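Local coordinates for GMP reductase (PDB 6JIG), which probably catalyses the NADPH-dependent reductive deamination of GMP to IMP, helping to keep adenine and guanine nucleotides in balance, at residues S52-T56 against I397-M401; I317-V323 against V426-V430; M376-E382 against K437-I443. The protein carries 1 engineered substitution. All blocks are in the same frame, centred on the assembly; numbering follows the deposited sequence.

Contact 1 of 3, residues S52-T56 against I397-M401. With 5GP (guanosine-5'-monophosphate), chain B.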
# COMPACT_ATOMS: atom_id res chain seq x y z
N SER A 52 -10.64 -13.67 -30.98
CA SER A 52 -10.75 -14.97 -30.34
C SER A 52 -12.20 -15.43 -30.20
O SER A 52 -13.08 -14.63 -29.85
CB SER A 52 -10.11 -14.93 -28.95
OG SER A 52 -10.20 -16.19 -28.32
N ASN A 53 -12.42 -16.72 -30.43
CA ASN A 53 -13.70 -17.38 -30.14
C ASN A 53 -13.84 -17.59 -28.63
O ASN A 53 -13.78 -18.70 -28.10
CB ASN A 53 -13.81 -18.71 -30.89
CG ASN A 53 -12.56 -19.58 -30.73
OD1 ASN A 53 -11.43 -19.12 -30.93
ND2 ASN A 53 -12.77 -20.85 -30.38
N MET A 54 -14.03 -16.48 -27.93
CA MET A 54 -14.35 -16.43 -26.51
C MET A 54 -15.67 -15.72 -26.33
O MET A 54 -15.98 -14.78 -27.07
CB MET A 54 -13.25 -15.71 -25.73
CG MET A 54 -11.94 -16.46 -25.73
SD MET A 54 -10.62 -15.46 -25.04
CE MET A 54 -11.30 -15.18 -23.40
N ASP A 55 -16.46 -16.15 -25.34
CA ASP A 55 -17.77 -15.54 -25.19
C ASP A 55 -17.70 -14.16 -24.55
O ASP A 55 -18.75 -13.54 -24.40
CB ASP A 55 -18.73 -16.47 -24.44
CG ASP A 55 -18.35 -16.71 -22.97
OD1 ASP A 55 -17.31 -16.21 -22.50
OD2 ASP A 55 -19.14 -17.42 -22.30
N THR A 56 -16.51 -13.66 -24.22
CA THR A 56 -16.34 -12.27 -23.84
C THR A 56 -15.61 -11.45 -24.90
O THR A 56 -15.26 -10.29 -24.66
CB THR A 56 -15.59 -12.17 -22.50
OG1 THR A 56 -14.34 -12.87 -22.60
CG2 THR A 56 -16.41 -12.79 -21.38
N ILE A 397 -16.11 -7.88 -18.32
CA ILE A 397 -15.65 -9.20 -17.91
C ILE A 397 -14.86 -9.84 -19.04
O ILE A 397 -15.22 -9.73 -20.22
CB ILE A 397 -16.84 -10.09 -17.50
CG1 ILE A 397 -17.53 -9.52 -16.25
CG2 ILE A 397 -16.38 -11.52 -17.25
CD1 ILE A 397 -16.60 -9.34 -15.07
N ILE A 398 -13.75 -10.49 -18.69
CA ILE A 398 -13.08 -11.45 -19.55
C ILE A 398 -12.94 -12.75 -18.76
O ILE A 398 -12.63 -12.72 -17.56
CB ILE A 398 -11.71 -10.94 -20.05
CG1 ILE A 398 -11.16 -11.85 -21.16
CG2 ILE A 398 -10.70 -10.78 -18.89
CD1 ILE A 398 -9.79 -11.43 -21.65
N ARG A 399 -13.21 -13.88 -19.41
CA ARG A 399 -13.22 -15.14 -18.67
C ARG A 399 -12.78 -16.28 -19.57
O ARG A 399 -13.05 -16.30 -20.78
CB ARG A 399 -14.61 -15.42 -18.08
CG ARG A 399 -15.68 -15.75 -19.10
CD ARG A 399 -17.04 -15.68 -18.46
NE ARG A 399 -18.10 -16.03 -19.40
CZ ARG A 399 -19.40 -15.86 -19.15
NH1 ARG A 399 -19.77 -15.36 -17.97
NH2 ARG A 399 -20.31 -16.20 -20.05
N GLY A 400 -12.10 -17.25 -18.96
CA GLY A 400 -11.65 -18.41 -19.70
C GLY A 400 -12.80 -19.32 -20.08
O GLY A 400 -13.79 -19.45 -19.36
N MET A 401 -12.67 -19.94 -21.26
CA MET A 401 -13.67 -20.88 -21.75
C MET A 401 -13.59 -22.24 -21.07
O MET A 401 -14.50 -23.06 -21.26
CB MET A 401 -13.53 -21.03 -23.27
CG MET A 401 -13.77 -19.72 -24.04
SD MET A 401 -15.51 -19.18 -23.98
CE MET A 401 -16.16 -20.03 -25.42
P 5GP B . -5.29 -13.92 -24.83
O1P 5GP B . -3.98 -14.01 -24.07
O2P 5GP B . -6.46 -13.45 -23.97
O3P 5GP B . -5.19 -13.23 -26.16
O5' 5GP B . -5.55 -15.44 -25.22
C5' 5GP B . -6.79 -15.92 -25.71
C4' 5GP B . -6.72 -17.41 -25.99
O4' 5GP B . -6.69 -18.14 -24.75
C3' 5GP B . -7.91 -18.01 -26.73
O3' 5GP B . -7.90 -17.75 -28.12
C2' 5GP B . -7.82 -19.50 -26.35
O2' 5GP B . -6.91 -20.21 -27.18
C1' 5GP B . -7.20 -19.44 -24.95
N9 5GP B . -8.17 -19.73 -23.89
C8 5GP B . -9.35 -19.12 -23.67
N7 5GP B . -9.91 -19.67 -22.57
C5 5GP B . -9.05 -20.61 -22.10
C6 5GP B . -9.06 -21.48 -21.02
O6 5GP B . -10.04 -21.47 -20.24
N1 5GP B . -8.03 -22.32 -20.83
C2 5GP B . -6.98 -22.34 -21.67
N2 5GP B . -5.96 -23.19 -21.45
N3 5GP B . -6.93 -21.49 -22.73
C4 5GP B . -7.96 -20.64 -22.94
O HOH W 1 -14.89 -15.77 -22.60
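OD1 of Asp55 is gripped twice, by NE of Arg399 at 3.2 Å and by a water that also donates to the carbonyl O of Arg399 and accepts from OG1 of Thr56. The other oxygen, OD2 of Asp55, takes NH2 of Arg399 at 2.8 Å with a nearly straight N-H (165°), so the arginine comes side-on with two nitrogens, one to each oxygen. OD2 sits in the guanidinium plane, yet the two flat groups are turned 51° against each other, and NH2 meets OD2 from above the carboxylate plane. The salt bridge is therefore twisted, not coplanar. Arg399 leaves its strand with CG between backbone N and carbonyl carbon (chi1 69°) and then runs extended, which carries the guanidinium across to Asp55.

The loop 52-56 follows the first strand of the TIM barrel, 49-51, while 397-401 forms the end of strand 393-399 and the turn beyond it, so the contact ties the barrel mouth to an antiparallel sheet. Both sides reach bound GMP: OG of Ser52 donates to O3' of the ribose at 2.8 Å, and N of Met401 to N7 of the base at 3.1 Å.

The thioether of Met401, its chain bent at chi2 and chi3, folds back over the loop, where its SD accepts a weak bond from N of Asp55 (3.5 Å). Met54 reaches the other way, its methyl CE lying 4.0 Å from CG1 of Ile398 and 3.3 Å from the carbonyl O of Arg399.

Contact 2 of 3, residues I317-V323 against V426-V430. Engineered in segment 317-323: Ala318 (natural residue Cys). With K (potassium ion), chain D; 5GP (guanosine-5'-monophosphate), chain B.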
# COMPACT_ATOMS: atom_id res chain seq x y z
N ILE A 317 -6.26 -15.56 -19.67
CA ILE A 317 -7.15 -16.12 -18.65
C ILE A 317 -6.96 -17.64 -18.51
O ILE A 317 -7.74 -18.29 -17.81
CB ILE A 317 -8.62 -15.75 -18.93
CG1 ILE A 317 -9.09 -16.20 -20.32
CG2 ILE A 317 -8.80 -14.24 -18.92
CD1 ILE A 317 -8.96 -17.65 -20.60
N ALA A 318 -5.94 -18.20 -19.15
CA ALA A 318 -5.71 -19.64 -19.19
C ALA A 318 -4.83 -20.09 -18.03
O ALA A 318 -3.83 -19.45 -17.72
CB ALA A 318 -5.04 -20.04 -20.50
N ILE A 319 -5.18 -21.24 -17.43
CA ILE A 319 -4.39 -21.79 -16.32
C ILE A 319 -4.22 -23.30 -16.48
O ILE A 319 -3.99 -24.02 -15.50
CB ILE A 319 -5.02 -21.46 -14.95
CG1 ILE A 319 -6.47 -21.95 -14.89
CG2 ILE A 319 -4.93 -19.96 -14.66
CD1 ILE A 319 -7.08 -21.83 -13.51
N THR A 320 -4.35 -23.78 -17.72
CA THR A 320 -3.95 -25.14 -18.06
C THR A 320 -2.57 -25.49 -17.50
O THR A 320 -2.33 -26.61 -17.04
CB THR A 320 -3.95 -25.29 -19.58
OG1 THR A 320 -5.30 -25.20 -20.06
CG2 THR A 320 -3.34 -26.61 -20.02
N ARG A 321 -1.62 -24.55 -17.60
CA ARG A 321 -0.29 -24.82 -17.10
C ARG A 321 -0.28 -24.98 -15.58
O ARG A 321 0.58 -25.68 -15.04
CB ARG A 321 0.67 -23.71 -17.57
CG ARG A 321 0.76 -23.63 -19.11
CD ARG A 321 1.66 -22.51 -19.62
NE ARG A 321 1.67 -22.42 -21.08
CZ ARG A 321 2.46 -21.60 -21.77
NH1 ARG A 321 3.33 -20.81 -21.13
NH2 ARG A 321 2.39 -21.58 -23.09
N LEU A 322 -1.24 -24.36 -14.88
CA LEU A 322 -1.31 -24.51 -13.43
C LEU A 322 -2.13 -25.71 -12.99
O LEU A 322 -1.86 -26.28 -11.93
CB LEU A 322 -1.89 -23.25 -12.78
CG LEU A 322 -1.17 -21.94 -13.15
CD1 LEU A 322 -1.78 -20.76 -12.40
CD2 LEU A 322 0.32 -22.04 -12.87
N VAL A 323 -3.14 -26.09 -13.77
CA VAL A 323 -4.01 -27.20 -13.39
C VAL A 323 -3.46 -28.54 -13.87
O VAL A 323 -3.37 -29.50 -13.11
CB VAL A 323 -5.44 -26.96 -13.91
CG1 VAL A 323 -6.29 -28.20 -13.70
CG2 VAL A 323 -6.07 -25.78 -13.19
N VAL A 426 -13.20 -29.43 -13.47
CA VAL A 426 -11.90 -29.01 -12.95
C VAL A 426 -11.46 -27.84 -13.83
O VAL A 426 -10.96 -28.05 -14.95
CB VAL A 426 -10.88 -30.16 -12.97
CG1 VAL A 426 -9.55 -29.73 -12.36
CG2 VAL A 426 -11.45 -31.37 -12.21
N PRO A 427 -11.65 -26.59 -13.39
CA PRO A 427 -11.48 -25.45 -14.29
C PRO A 427 -10.03 -25.28 -14.73
O PRO A 427 -9.09 -25.55 -13.97
CB PRO A 427 -11.95 -24.26 -13.45
CG PRO A 427 -11.71 -24.68 -12.04
CD PRO A 427 -11.97 -26.17 -12.01
N GLU A 428 -9.85 -24.85 -15.98
CA GLU A 428 -8.54 -24.50 -16.53
C GLU A 428 -8.54 -23.08 -17.11
O GLU A 428 -7.67 -22.74 -17.92
CB GLU A 428 -8.09 -25.53 -17.57
CG GLU A 428 -8.19 -26.97 -17.09
CD GLU A 428 -7.19 -27.92 -17.76
OE1 GLU A 428 -6.43 -27.47 -18.63
OE2 GLU A 428 -7.18 -29.12 -17.40
N GLY A 429 -9.51 -22.26 -16.69
CA GLY A 429 -9.49 -20.84 -16.98
C GLY A 429 -10.09 -20.07 -15.81
O GLY A 429 -10.75 -20.64 -14.93
N VAL A 430 -9.85 -18.76 -15.81
CA VAL A 430 -10.29 -17.90 -14.72
C VAL A 430 -11.19 -16.80 -15.28
O VAL A 430 -11.34 -16.64 -16.49
CB VAL A 430 -9.10 -17.28 -13.95
CG1 VAL A 430 -8.23 -18.36 -13.34
CG2 VAL A 430 -8.28 -16.36 -14.87
K K D . -1.73 -18.34 -19.01
P 5GP B . -5.29 -13.92 -24.83
O1P 5GP B . -3.98 -14.01 -24.07
O2P 5GP B . -6.46 -13.45 -23.97
O3P 5GP B . -5.19 -13.23 -26.16
O5' 5GP B . -5.55 -15.44 -25.22
C5' 5GP B . -6.79 -15.92 -25.71
C4' 5GP B . -6.72 -17.41 -25.99
O4' 5GP B . -6.69 -18.14 -24.75
C3' 5GP B . -7.91 -18.01 -26.73
O3' 5GP B . -7.90 -17.75 -28.12
C2' 5GP B . -7.82 -19.50 -26.35
O2' 5GP B . -6.91 -20.21 -27.18
C1' 5GP B . -7.20 -19.44 -24.95
N9 5GP B . -8.17 -19.73 -23.89
C8 5GP B . -9.35 -19.12 -23.67
N7 5GP B . -9.91 -19.67 -22.57
C5 5GP B . -9.05 -20.61 -22.10
C6 5GP B . -9.06 -21.48 -21.02
O6 5GP B . -10.04 -21.47 -20.24
N1 5GP B . -8.03 -22.32 -20.83
C2 5GP B . -6.98 -22.34 -21.67
N2 5GP B . -5.96 -23.19 -21.45
N3 5GP B . -6.93 -21.49 -22.73
C4 5GP B . -7.96 -20.64 -22.94
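The loop that in this family carries the catalytic cysteine, here the engineered Ala318, is held against the bound GMP by residues 426-430 through a single beta bridge between Ala318 and Gly429. Two backbone bonds make the bridge: N of Val430 to O of Ile317 at 2.9 Å, and N of Ile319 to O of Glu428. The second donor stands 51° above the plane of its carbonyl, and that same Glu428 O also accepts N1 of the guanine at 3.0 Å.

Thr320 OG1 donates to OE1 of Glu428 at 2.9 Å, using the anti lone pair of the carboxylate. N2 of the guanine comes implausibly close to the same OG1, so a link from base to glutamate is plausible but its length is doubtful. The other carboxylate oxygen, OE2, is bonded to Ser453 of the second subunit.

Beside these bonds, CD1 of Ile319 packs on CG1 of Val430 (3.7 Å), and Val323, at the far end of the short helix 320-323, sets CG1 against CG1 of Val426 at 3.8 Å. CB of Ala318 lies against the guanine, while its carbonyl O binds potassium at 2.7 Å together with Gly313, Gly315 and three carbonyls of the second subunit. A nucleotide and a monovalent cation held by one catalytic loop are characteristic of the IMPDH/GMPR active site.

Contact 3 of 3, residues M376-E382 against K437-I443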
# COMPACT_ATOMS: atom_id res chain seq x y z
N MET A 376 -6.56 -8.46 -25.59
CA MET A 376 -6.36 -7.15 -26.20
C MET A 376 -7.64 -6.59 -26.83
O MET A 376 -7.74 -5.37 -26.99
CB MET A 376 -5.23 -7.22 -27.23
CG MET A 376 -3.86 -7.46 -26.56
SD MET A 376 -2.55 -7.85 -27.75
CE MET A 376 -2.29 -6.19 -28.29
N LEU A 377 -8.62 -7.42 -27.17
CA LEU A 377 -9.88 -6.94 -27.73
C LEU A 377 -11.04 -6.99 -26.74
O LEU A 377 -12.10 -6.40 -27.02
CB LEU A 377 -10.28 -7.77 -28.98
CG LEU A 377 -9.19 -7.92 -30.05
CD1 LEU A 377 -9.67 -8.84 -31.18
CD2 LEU A 377 -8.77 -6.58 -30.62
N ALA A 378 -10.88 -7.67 -25.61
CA ALA A 378 -11.94 -7.68 -24.61
C ALA A 378 -12.12 -6.27 -24.06
O ALA A 378 -11.20 -5.45 -24.07
CB ALA A 378 -11.60 -8.67 -23.49
N GLY A 379 -13.34 -5.98 -23.60
CA GLY A 379 -13.64 -4.67 -23.09
C GLY A 379 -13.79 -3.59 -24.13
O GLY A 379 -13.99 -2.42 -23.76
N THR A 380 -13.67 -3.91 -25.41
CA THR A 380 -14.01 -2.92 -26.41
C THR A 380 -15.52 -2.83 -26.53
O THR A 380 -16.27 -3.68 -26.03
CB THR A 380 -13.37 -3.27 -27.76
OG1 THR A 380 -13.78 -4.58 -28.15
CG2 THR A 380 -11.84 -3.24 -27.64
N ASP A 381 -15.98 -1.75 -27.18
CA ASP A 381 -17.41 -1.56 -27.42
C ASP A 381 -18.04 -2.81 -28.02
O ASP A 381 -19.11 -3.25 -27.59
CB ASP A 381 -17.63 -0.37 -28.35
CG ASP A 381 -17.36 0.97 -27.70
OD1 ASP A 381 -16.93 1.01 -26.52
OD2 ASP A 381 -17.56 2.00 -28.37
N GLU A 382 -17.37 -3.39 -29.02
CA GLU A 382 -17.95 -4.49 -29.79
C GLU A 382 -17.85 -5.83 -29.08
O GLU A 382 -18.55 -6.77 -29.48
CB GLU A 382 -17.28 -4.58 -31.16
CG GLU A 382 -17.60 -3.40 -32.08
CD GLU A 382 -16.69 -2.20 -31.87
OE1 GLU A 382 -15.92 -2.19 -30.87
OE2 GLU A 382 -16.75 -1.27 -32.69
N LYS A 437 -12.27 -0.27 -23.31
CA LYS A 437 -11.25 0.22 -24.22
C LYS A 437 -11.78 1.13 -25.33
O LYS A 437 -10.97 1.71 -26.06
CB LYS A 437 -10.51 -0.96 -24.87
CG LYS A 437 -9.82 -1.94 -23.91
CD LYS A 437 -8.99 -2.95 -24.71
CE LYS A 437 -8.07 -3.79 -23.83
NZ LYS A 437 -8.84 -4.72 -22.99
N GLY A 438 -13.10 1.27 -25.48
CA GLY A 438 -13.66 2.02 -26.58
C GLY A 438 -13.89 1.14 -27.79
O GLY A 438 -13.86 -0.09 -27.70
N PRO A 439 -14.14 1.74 -28.96
CA PRO A 439 -14.37 0.94 -30.16
C PRO A 439 -13.12 0.17 -30.57
O PRO A 439 -11.99 0.63 -30.39
CB PRO A 439 -14.75 1.98 -31.22
CG PRO A 439 -14.17 3.26 -30.71
CD PRO A 439 -14.26 3.18 -29.22
N VAL A 440 -13.35 -1.02 -31.15
CA VAL A 440 -12.25 -1.93 -31.46
C VAL A 440 -11.46 -1.47 -32.68
O VAL A 440 -10.28 -1.79 -32.82
CB VAL A 440 -12.77 -3.37 -31.64
CG1 VAL A 440 -13.43 -3.53 -32.98
CG2 VAL A 440 -11.64 -4.39 -31.52
N GLY A 441 -12.09 -0.72 -33.58
CA GLY A 441 -11.45 -0.26 -34.80
C GLY A 441 -10.13 0.46 -34.61
O GLY A 441 -9.09 0.05 -35.15
N PRO A 442 -10.13 1.55 -33.84
CA PRO A 442 -8.86 2.27 -33.60
C PRO A 442 -7.81 1.40 -32.93
O PRO A 442 -6.61 1.58 -33.19
CB PRO A 442 -9.27 3.44 -32.71
CG PRO A 442 -10.74 3.63 -32.96
CD PRO A 442 -11.29 2.25 -33.26
N ILE A 443 -8.22 0.48 -32.06
CA ILE A 443 -7.28 -0.41 -31.40
C ILE A 443 -6.62 -1.35 -32.40
O ILE A 443 -5.40 -1.54 -32.39
CB ILE A 443 -7.99 -1.19 -30.28
CG1 ILE A 443 -8.25 -0.27 -29.09
CG2 ILE A 443 -7.18 -2.38 -29.84
CD1 ILE A 443 -9.36 -0.76 -28.22
O HOH W 2 -14.96 -0.18 -34.00
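The aliphatic chain of Lys437 lies along residues 376-379, its CD and CE passing the carbonyl oxygens of Met376 and Ala378. The chain is extended until a bend at chi4 (69°) turns the ammonium toward O of Ala378, to which NZ donates at 2.7 Å; it also bonds the carbonyl O of Asn375. Meanwhile N of Lys437 donates to O of Gly379 at 2.8 Å, so this residue holds the type II turn from Leu377 to Thr380 through both its backbone and its side chain. Within that turn OG1 of Thr380 donates to O of Leu377 at 2.7 Å, in the carbonyl plane. The methyl CG2 of Thr380 meets CD1 of Ile443 at 3.6 Å.

Further along, N of Asp381 donates to O of Gly438 at 2.7 Å. Glu382, bent at chi2 (85°), brings OE1 to N of Val440 at 2.8 Å, on the syn side but tilted out of the carboxylate plane, while its OE2 takes a water that in turn accepts from N of Gly441. Val440 sits between this carboxylate and Leu377, its CG2 packing against CD2 of Leu377 at 3.7 Å. Met62 and Ala65 of helix 60-68 also touch Val440.

The contact thus fastens the loop after the last barrel strand, 370-373, to the start of helix 440-457. Because Glu382 engages N-H groups at the start of that helix, one directly and another through water, its negative charge would probably interact favourably with the helix dipole.

In the fold
Contacts 1 and 2 join TIM-barrel loops to the chain that follows the last barrel strand, 370-373, whereas contact 3 joins the loop just after that strand to helix 440-457. Along the chain they interleave: first segments at 52-56, 317-323 and 376-382, then partners at 397-401, 426-430 and 437-443. Contacts 1 and 2 have centres about 13 Å apart, touch through Gly400 against Ile317 and Val430, and both border the same GMP; strands 393-399 and 431-435, neighbours in one antiparallel sheet, link their second segments. The centre of contact 3 lies about 14 Å from that of contact 1, which it meets where Ile398 packs on Ala378, and about 25 Å from that of contact 2.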